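Chintase (Rhizomucor miehei, PDB 5YUQ) hydrolyses chitin as a family 18 glycoside hydrolase, probably threading the polysaccharide through an active-site tunnel. Local coordinates at residues Leu230-Leu242 / Thr280-Gln292. Residues are numbered along the deposited sequence; the frame is centred on the assembly and turned at random.
Sequences LGVPFYGRVSKTL and TYSGQYIWRTIAQ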
ATOM      1  N   LEU A 230       5.104  -1.132  -8.653  1.00 12.28           N
ATOM      2  CA  LEU A 230       3.646  -1.112  -8.608  1.00 13.10           C
ATOM      3  C   LEU A 230       3.128  -1.990  -7.473  1.00 14.11           C
ATOM      4  O   LEU A 230       3.328  -3.202  -7.476  1.00 14.61           O
ATOM      5  CB  LEU A 230       3.052  -1.594  -9.933  1.00 13.62           C
ATOM      6  CG  LEU A 230       1.525  -1.612 -10.019  1.00 12.97           C
ATOM      7  CD1 LEU A 230       0.956  -0.215  -9.866  1.00 15.84           C
ATOM      8  CD2 LEU A 230       1.059  -2.247 -11.333  1.00 17.30           C
ATOM      9  N   GLY A 231       2.473  -1.378  -6.496  1.00 11.40           N
ATOM     10  CA  GLY A 231       1.897  -2.141  -5.401  1.00 12.51           C
ATOM     11  C   GLY A 231       0.557  -2.722  -5.786  1.00 13.21           C
ATOM     12  O   GLY A 231      -0.227  -2.072  -6.476  1.00 13.86           O
ATOM     13  N   VAL A 232       0.288  -3.933  -5.308  1.00 12.00           N
ATOM     14  CA  VAL A 232      -0.945  -4.641  -5.617  1.00 12.33           C
ATOM     15  C   VAL A 232      -1.494  -5.232  -4.331  1.00 15.15           C
ATOM     16  O   VAL A 232      -0.745  -5.514  -3.400  1.00 12.87           O
ATOM     17  CB  VAL A 232      -0.715  -5.769  -6.670  1.00 12.94           C
ATOM     18  CG1 VAL A 232       0.044  -5.221  -7.878  1.00 13.66           C
ATOM     19  CG2 VAL A 232       0.045  -6.945  -6.059  1.00 12.55           C
ATOM     20  N   PRO A 233      -2.817  -5.402  -4.266  1.00 13.46           N
ATOM     21  CA  PRO A 233      -3.472  -5.906  -3.058  1.00 13.29           C
ATOM     22  C   PRO A 233      -3.741  -7.405  -3.116  1.00 13.22           C
ATOM     23  O   PRO A 233      -4.025  -7.941  -4.194  1.00 14.13           O
ATOM     24  CB  PRO A 233      -4.802  -5.150  -3.069  1.00 13.31           C
ATOM     25  CG  PRO A 233      -5.123  -5.038  -4.534  1.00 12.69           C
ATOM     26  CD  PRO A 233      -3.787  -4.866  -5.240  1.00 13.03           C
ATOM     27  N   PHE A 234      -3.647  -8.074  -1.969  1.00 12.83           N
ATOM     28  CA  PHE A 234      -4.083  -9.470  -1.858  1.00 10.75           C
ATOM     29  C   PHE A 234      -5.439  -9.524  -1.156  1.00 11.89           C
ATOM     30  O   PHE A 234      -5.783 -10.512  -0.500  1.00 12.71           O
ATOM     31  CB  PHE A 234      -3.058 -10.316  -1.097  1.00 13.36           C
ATOM     32  CG  PHE A 234      -1.911 -10.824  -1.945  1.00 13.43           C
ATOM     33  CD1 PHE A 234      -1.627 -10.271  -3.189  1.00 12.93           C
ATOM     34  CD2 PHE A 234      -1.122 -11.870  -1.493  1.00 11.50           C
ATOM     35  CE1 PHE A 234      -0.558 -10.760  -3.962  1.00 12.73           C
ATOM     36  CE2 PHE A 234      -0.065 -12.359  -2.253  1.00 12.77           C
ATOM     37  CZ  PHE A 234       0.221 -11.798  -3.485  1.00 14.33           C
ATOM     38  N   TYR A 235      -6.206  -8.449  -1.314  1.00 12.72           N
ATOM     39  CA  TYR A 235      -7.534  -8.321  -0.727  1.00 12.30           C
ATOM     40  C   TYR A 235      -8.395  -7.510  -1.675  1.00 13.52           C
ATOM     41  O   TYR A 235      -7.882  -6.862  -2.597  1.00 14.16           O
ATOM     42  CB  TYR A 235      -7.452  -7.581   0.616  1.00 13.19           C
ATOM     43  CG  TYR A 235      -6.972  -6.142   0.478  1.00 12.42           C
ATOM     44  CD1 TYR A 235      -5.616  -5.844   0.396  1.00 13.21           C
ATOM     45  CD2 TYR A 235      -7.874  -5.093   0.424  1.00 14.35           C
ATOM     46  CE1 TYR A 235      -5.177  -4.550   0.257  1.00 14.10           C
ATOM     47  CE2 TYR A 235      -7.444  -3.783   0.282  1.00 15.39           C
ATOM     48  CZ  TYR A 235      -6.093  -3.521   0.204  1.00 14.89           C
ATOM     49  OH  TYR A 235      -5.621  -2.232   0.065  1.00 18.41           O
ATOM     50  N   GLY A 236      -9.700  -7.536  -1.433  1.00 12.68           N
ATOM     51  CA  GLY A 236     -10.626  -6.670  -2.125  1.00 13.97           C
ATOM     52  C   GLY A 236     -11.403  -5.856  -1.109  1.00 15.05           C
ATOM     53  O   GLY A 236     -11.132  -5.932   0.092  1.00 13.08           O
ATOM     54  N   ARG A 237     -12.362  -5.075  -1.583  1.00 12.28           N
ATOM     55  CA  ARG A 237     -13.189  -4.272  -0.681  1.00 15.23           C
ATOM     56  C   ARG A 237     -14.647  -4.374  -1.069  1.00 16.14           C
ATOM     57  O   ARG A 237     -14.978  -4.382  -2.256  1.00 15.45           O
ATOM     58  CB  ARG A 237     -12.754  -2.806  -0.704  1.00 16.64           C
ATOM     59  CG  ARG A 237     -13.737  -1.859  -0.017  1.00 19.95           C
ATOM     60  CD  ARG A 237     -13.114  -0.497   0.299  1.00 21.77           C
ATOM     61  NE  ARG A 237     -11.979  -0.647   1.205  1.00 22.56           N
ATOM     62  CZ  ARG A 237     -10.717  -0.702   0.809  1.00 19.09           C
ATOM     63  NH1 ARG A 237     -10.420  -0.582  -0.481  1.00 22.62           N
ATOM     64  NH2 ARG A 237      -9.752  -0.860   1.700  1.00 24.09           N
ATOM     65  N   VAL A 238     -15.520  -4.473  -0.069  1.00 15.12           N
ATOM     66  CA  VAL A 238     -16.946  -4.412  -0.331  1.00 12.50           C
ATOM     67  C   VAL A 238     -17.492  -2.997  -0.164  1.00 14.93           C
ATOM     68  O   VAL A 238     -17.036  -2.234   0.690  1.00 16.09           O
ATOM     69  CB  VAL A 238     -17.759  -5.401   0.546  1.00 17.06           C
ATOM     70  CG1 VAL A 238     -17.439  -6.837   0.157  1.00 17.40           C
ATOM     71  CG2 VAL A 238     -17.505  -5.157   2.028  1.00 15.83           C
ATOM     72  N   SER A 239     -18.433  -2.646  -1.030  1.00 14.77           N
ATOM     73  CA  SER A 239     -19.222  -1.432  -0.888  1.00 13.04           C
ATOM     74  C   SER A 239     -20.680  -1.850  -0.907  1.00 13.05           C
ATOM     75  O   SER A 239     -21.025  -2.928  -1.395  1.00 15.61           O
ATOM     76  CB  SER A 239     -18.959  -0.476  -2.046  1.00 12.80           C
ATOM     77  OG  SER A 239     -17.609  -0.040  -2.050  1.00 15.75           O
ATOM     78  N   LYS A 240     -21.544  -0.997  -0.382  1.00 13.31           N
ATOM     79  CA  LYS A 240     -22.972  -1.267  -0.421  1.00 14.76           C
ATOM     80  C   LYS A 240     -23.591  -0.490  -1.574  1.00 14.57           C
ATOM     81  O   LYS A 240     -23.566   0.741  -1.575  1.00 14.92           O
ATOM     82  CB  LYS A 240     -23.625  -0.824   0.882  1.00 15.31           C
ATOM     83  CG  LYS A 240     -25.112  -1.170   0.941  1.00 19.20           C
ATOM     84  CD  LYS A 240     -25.752  -0.663   2.211  1.00 20.14           C
ATOM     85  CE  LYS A 240     -27.182  -1.188   2.309  1.00 19.57           C
ATOM     86  NZ  LYS A 240     -27.861  -0.684   3.529  1.00 24.25           N
ATOM     87  N   THR A 241     -24.134  -1.198  -2.561  1.00 14.40           N
ATOM     88  CA  THR A 241     -24.789  -0.519  -3.674  1.00 14.67           C
ATOM     89  C   THR A 241     -26.201  -0.093  -3.275  1.00 16.45           C
ATOM     90  O   THR A 241     -26.842  -0.734  -2.434  1.00 15.48           O
ATOM     91  CB  THR A 241     -24.841  -1.390  -4.937  1.00 10.93           C
ATOM     92  OG1 THR A 241     -25.745  -2.483  -4.737  1.00 15.11           O
ATOM     93  CG2 THR A 241     -23.462  -1.946  -5.250  1.00 13.89           C
ATOM     94  N   LEU A 242     -26.683   0.992  -3.873  1.00 15.49           N
ATOM     95  CA  LEU A 242     -28.023   1.482  -3.572  1.00 13.65           C
ATOM     96  C   LEU A 242     -29.078   0.661  -4.292  1.00 15.84           C
ATOM     97  O   LEU A 242     -30.193   0.532  -3.806  1.00 18.77           O
ATOM     98  CB  LEU A 242     -28.165   2.956  -3.957  1.00 14.32           C
ATOM     99  CG  LEU A 242     -27.225   3.914  -3.236  1.00 16.41           C
ATOM    100  CD1 LEU A 242     -27.513   5.357  -3.644  1.00 19.15           C
ATOM    101  CD2 LEU A 242     -27.361   3.735  -1.737  1.00 15.54           C
ATOM    102  N   THR A 280     -14.574   2.406  12.802  1.00 23.77           N
ATOM    103  CA  THR A 280     -15.208   2.133  11.514  1.00 21.95           C
ATOM    104  C   THR A 280     -14.703   0.824  10.926  1.00 21.19           C
ATOM    105  O   THR A 280     -13.649   0.325  11.321  1.00 21.54           O
ATOM    106  CB  THR A 280     -14.925   3.254  10.497  1.00 19.92           C
ATOM    107  OG1 THR A 280     -13.512   3.393  10.321  1.00 22.15           O
ATOM    108  CG2 THR A 280     -15.500   4.573  10.976  1.00 25.04           C
ATOM    109  N   TYR A 281     -15.471   0.268   9.993  1.00 19.74           N
ATOM    110  CA  TYR A 281     -15.011  -0.859   9.195  1.00 17.76           C
ATOM    111  C   TYR A 281     -14.256  -0.341   7.976  1.00 20.11           C
ATOM    112  O   TYR A 281     -14.441   0.804   7.571  1.00 22.11           O
ATOM    113  CB  TYR A 281     -16.191  -1.715   8.738  1.00 18.81           C
ATOM    114  CG  TYR A 281     -16.904  -2.432   9.854  1.00 21.21           C
ATOM    115  CD1 TYR A 281     -16.274  -3.440  10.568  1.00 22.93           C
ATOM    116  CD2 TYR A 281     -18.218  -2.121  10.175  1.00 26.54           C
ATOM    117  CE1 TYR A 281     -16.926  -4.110  11.579  1.00 28.44           C
ATOM    118  CE2 TYR A 281     -18.882  -2.793  11.189  1.00 24.03           C
ATOM    119  CZ  TYR A 281     -18.225  -3.782  11.886  1.00 28.44           C
ATOM    120  OH  TYR A 281     -18.868  -4.459  12.897  1.00 30.96           O
ATOM    121  N   SER A 282     -13.417  -1.193   7.390  1.00 19.10           N
ATOM    122  CA  SER A 282     -12.665  -0.823   6.196  1.00 24.48           C
ATOM    123  C   SER A 282     -13.271  -1.447   4.952  1.00 20.81           C
ATOM    124  O   SER A 282     -13.032  -0.977   3.839  1.00 18.28           O
ATOM    125  CB  SER A 282     -11.215  -1.269   6.317  1.00 22.75           C
ATOM    126  OG  SER A 282     -11.124  -2.680   6.347  1.00 26.00           O
ATOM    127  N   GLY A 283     -14.045  -2.511   5.144  1.00 17.57           N
ATOM    128  CA  GLY A 283     -14.647  -3.229   4.031  1.00 15.08           C
ATOM    129  C   GLY A 283     -13.716  -4.263   3.444  1.00 15.49           C
ATOM    130  O   GLY A 283     -14.040  -4.892   2.440  1.00 16.11           O
ATOM    131  N   GLN A 284     -12.569  -4.447   4.090  1.00 16.71           N
ATOM    132  CA  GLN A 284     -11.543  -5.369   3.612  1.00 18.08           C
ATOM    133  C   GLN A 284     -12.065  -6.799   3.531  1.00 17.23           C
ATOM    134  O   GLN A 284     -12.766  -7.283   4.420  1.00 16.37           O
ATOM    135  CB  GLN A 284     -10.315  -5.294   4.517  1.00 17.78           C
ATOM    136  CG  GLN A 284      -9.200  -6.263   4.150  1.00 20.85           C
ATOM    137  CD  GLN A 284      -7.997  -6.127   5.062  1.00 25.50           C
ATOM    138  OE1 GLN A 284      -7.088  -5.339   4.794  1.00 26.80           O
ATOM    139  NE2 GLN A 284      -7.991  -6.896   6.153  1.00 27.89           N
ATOM    140  N   TYR A 285     -11.714  -7.468   2.442  1.00 16.51           N
ATOM    141  CA  TYR A 285     -12.131  -8.830   2.191  1.00 17.97           C
ATOM    142  C   TYR A 285     -10.889  -9.520   1.641  1.00 16.74           C
ATOM    143  O   TYR A 285     -10.521  -9.300   0.489  1.00 15.40           O
ATOM    144  CB  TYR A 285     -13.237  -8.795   1.139  1.00 19.78           C
ATOM    145  CG  TYR A 285     -14.352  -9.788   1.346  1.00 18.50           C
ATOM    146  CD1 TYR A 285     -14.205 -11.099   0.943  1.00 21.43           C
ATOM    147  CD2 TYR A 285     -15.560  -9.399   1.907  1.00 21.21           C
ATOM    148  CE1 TYR A 285     -15.206 -12.008   1.107  1.00 22.58           C
ATOM    149  CE2 TYR A 285     -16.587 -10.319   2.079  1.00 19.70           C
ATOM    150  CZ  TYR A 285     -16.392 -11.618   1.675  1.00 20.17           C
ATOM    151  OH  TYR A 285     -17.391 -12.552   1.832  1.00 27.68           O
ATOM    152  N   ILE A 286     -10.213 -10.328   2.452  1.00 13.56           N
ATOM    153  CA  ILE A 286      -8.917 -10.856   2.008  1.00 12.14           C
ATOM    154  C   ILE A 286      -9.068 -12.030   1.053  1.00 15.37           C
ATOM    155  O   ILE A 286     -10.097 -12.705   1.031  1.00 14.51           O
ATOM    156  CB  ILE A 286      -7.980 -11.237   3.172  1.00 14.07           C
ATOM    157  CG1 ILE A 286      -8.548 -12.415   3.967  1.00 14.61           C
ATOM    158  CG2 ILE A 286      -7.730 -10.034   4.072  1.00 15.37           C
ATOM    159  CD1 ILE A 286      -7.507 -13.080   4.850  1.00 18.81           C
ATOM    160  N   TRP A 287      -8.041 -12.271   0.251  1.00 13.12           N
ATOM    161  CA  TRP A 287      -8.119 -13.309  -0.762  1.00 12.96           C
ATOM    162  C   TRP A 287      -8.484 -14.666  -0.176  1.00 15.91           C
ATOM    163  O   TRP A 287      -9.258 -15.410  -0.784  1.00 14.78           O
ATOM    164  CB  TRP A 287      -6.815 -13.426  -1.544  1.00 12.96           C
ATOM    165  CG  TRP A 287      -6.863 -14.586  -2.482  1.00 13.06           C
ATOM    166  CD1 TRP A 287      -6.268 -15.804  -2.315  1.00 13.91           C
ATOM    167  CD2 TRP A 287      -7.571 -14.650  -3.726  1.00 12.66           C
ATOM    168  NE1 TRP A 287      -6.565 -16.622  -3.383  1.00 15.51           N
ATOM    169  CE2 TRP A 287      -7.360 -15.934  -4.264  1.00 13.42           C
ATOM    170  CE3 TRP A 287      -8.359 -13.742  -4.440  1.00 12.60           C
ATOM    171  CZ2 TRP A 287      -7.901 -16.330  -5.487  1.00 14.44           C
ATOM    172  CZ3 TRP A 287      -8.899 -14.135  -5.651  1.00 16.12           C
ATOM    173  CH2 TRP A 287      -8.670 -15.420  -6.161  1.00 15.31           C
ATOM    174  N   ARG A 288      -7.946 -14.998   0.990  1.00 15.31           N
ATOM    175  CA  ARG A 288      -8.225 -16.314   1.593  1.00 18.03           C
ATOM    176  C   ARG A 288      -9.751 -16.517   1.676  1.00 17.05           C
ATOM    177  O   ARG A 288     -10.199 -17.599   1.414  1.00 17.64           O
ATOM    178  CB  ARG A 288      -7.636 -16.517   2.961  1.00 20.40           C
ATOM    179  CG  ARG A 288      -6.127 -16.559   2.987  1.00 22.16           C
ATOM    180  CD  ARG A 288      -5.490 -16.643   4.358  1.00 20.29           C
ATOM    181  NE  ARG A 288      -5.684 -17.960   4.969  1.00 21.82           N
ATOM    182  CZ  ARG A 288      -4.955 -19.020   4.682  1.00 27.50           C
ATOM    183  NH1 ARG A 288      -3.940 -18.984   3.829  1.00 20.06           N
ATOM    184  NH2 ARG A 288      -5.223 -20.138   5.287  1.00 26.31           N
ATOM    185  N   THR A 289     -10.475 -15.473   2.085  1.00 17.37           N
ATOM    186  CA  THR A 289     -11.928 -15.544   2.206  1.00 15.30           C
ATOM    187  C   THR A 289     -12.597 -15.672   0.844  1.00 16.88           C
ATOM    188  O   THR A 289     -13.516 -16.473   0.666  1.00 16.26           O
ATOM    189  CB  THR A 289     -12.482 -14.302   2.906  1.00 15.91           C
ATOM    190  OG1 THR A 289     -11.766 -14.086   4.131  1.00 17.54           O
ATOM    191  CG2 THR A 289     -13.966 -14.479   3.202  1.00 17.10           C
ATOM    192  N   ILE A 290     -12.140 -14.872  -0.114  1.00 16.27           N
ATOM    193  CA  ILE A 290     -12.664 -14.928  -1.475  1.00 14.34           C
ATOM    194  C   ILE A 290     -12.528 -16.345  -2.040  1.00 15.85           C
ATOM    195  O   ILE A 290     -13.465 -16.883  -2.640  1.00 17.07           O
ATOM    196  CB  ILE A 290     -11.935 -13.911  -2.375  1.00 14.66           C
ATOM    197  CG1 ILE A 290     -12.115 -12.496  -1.802  1.00 15.04           C
ATOM    198  CG2 ILE A 290     -12.455 -13.968  -3.800  1.00 15.21           C
ATOM    199  CD1 ILE A 290     -11.364 -11.401  -2.572  1.00 13.88           C
ATOM    200  N   ALA A 291     -11.373 -16.959  -1.808  1.00 13.76           N
ATOM    201  CA  ALA A 291     -11.109 -18.309  -2.299  1.00 15.60           C
ATOM    202  C   ALA A 291     -11.962 -19.330  -1.557  1.00 18.53           C
ATOM    203  O   ALA A 291     -12.617 -20.173  -2.180  1.00 19.66           O
ATOM    204  CB  ALA A 291      -9.635 -18.637  -2.155  1.00 17.09           C
ATOM    205  N   GLN A 292     -11.967 -19.244  -0.228  1.00 15.72           N
ATOM    206  CA  GLN A 292     -12.697 -20.218   0.591  1.00 17.57           C
ATOM    207  C   GLN A 292     -14.199 -20.189   0.330  1.00 20.22           C
ATOM    208  O   GLN A 292     -14.862 -21.229   0.398  1.00 20.71           O
ATOM    209  CB  GLN A 292     -12.424 -19.980   2.082  1.00 23.02           C
ATOM    210  CG  GLN A 292     -11.030 -20.388   2.557  1.00 36.67           C
ATOM    211  CD  GLN A 292     -10.644 -19.741   3.883  1.00 43.09           C
ATOM    212  OE1 GLN A 292     -11.381 -18.909   4.426  1.00 42.12           O
ATOM    213  NE2 GLN A 292      -9.481 -20.118   4.408  1.00 35.36           N
TER
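A short antiparallel pairing joins Tyr235, Gly236 and Arg237 to Ile286, Tyr285 and Gln284, where the barrel strand probably leads into the small insertion domain of a family 18 chitinase. Gly236 and Tyr285 form the hydrogen-bonded pair. Gly236 N donates to Tyr285 O at 2.7 Å, and Tyr285 N to Gly236 O at 2.9 Å. Val238 N continues the ladder to Gly283 O (2.9 Å). At the other end, Trp287 N, in the first turn of helix 287-292, donates to Phe234 O (3.0 Å).

Arg237 adds a side-chain bond. Its CG lies anti to the backbone N (chi1 168°) and the chain bends at chi3, which turns NE back to Ser282 O at 2.9 Å. That oxygen sits at the guanidinium edge, in its plane. NH2 of Arg237 makes a salt bridge with Asp182 OD1, so NE and NH2 each have a partner. Asp182 OD1 also bonds Tyr235 OH.

Tyr235, Arg237, Gln284 and Ile286 share one face of the strand pair. There Gln284 crosses the Tyr235 ring at about a right angle, with CG 4.1 Å from Tyr235 CD2 and OE1 over one ring face. The strongest polar partner of the Gln284 side chain is Thr266. On the Tyr285 side, Val238 CG1 meets Tyr285 CD2 obliquely at 3.6 Å. Leu324 of strand 322-325 touches both side chains.

Gly283, whose O accepts from Val238 N, has a positive phi (85°). Ser282 OG accepts from Gln284 N in an ST turn that leads into the short strand. Strand 228-240 pairs in parallel with strands 175-178 and 346-350 and also antiparallel with 284-286 and 322-325, an arrangement consistent with the alpha+beta insertion domain of family 18 chitinases.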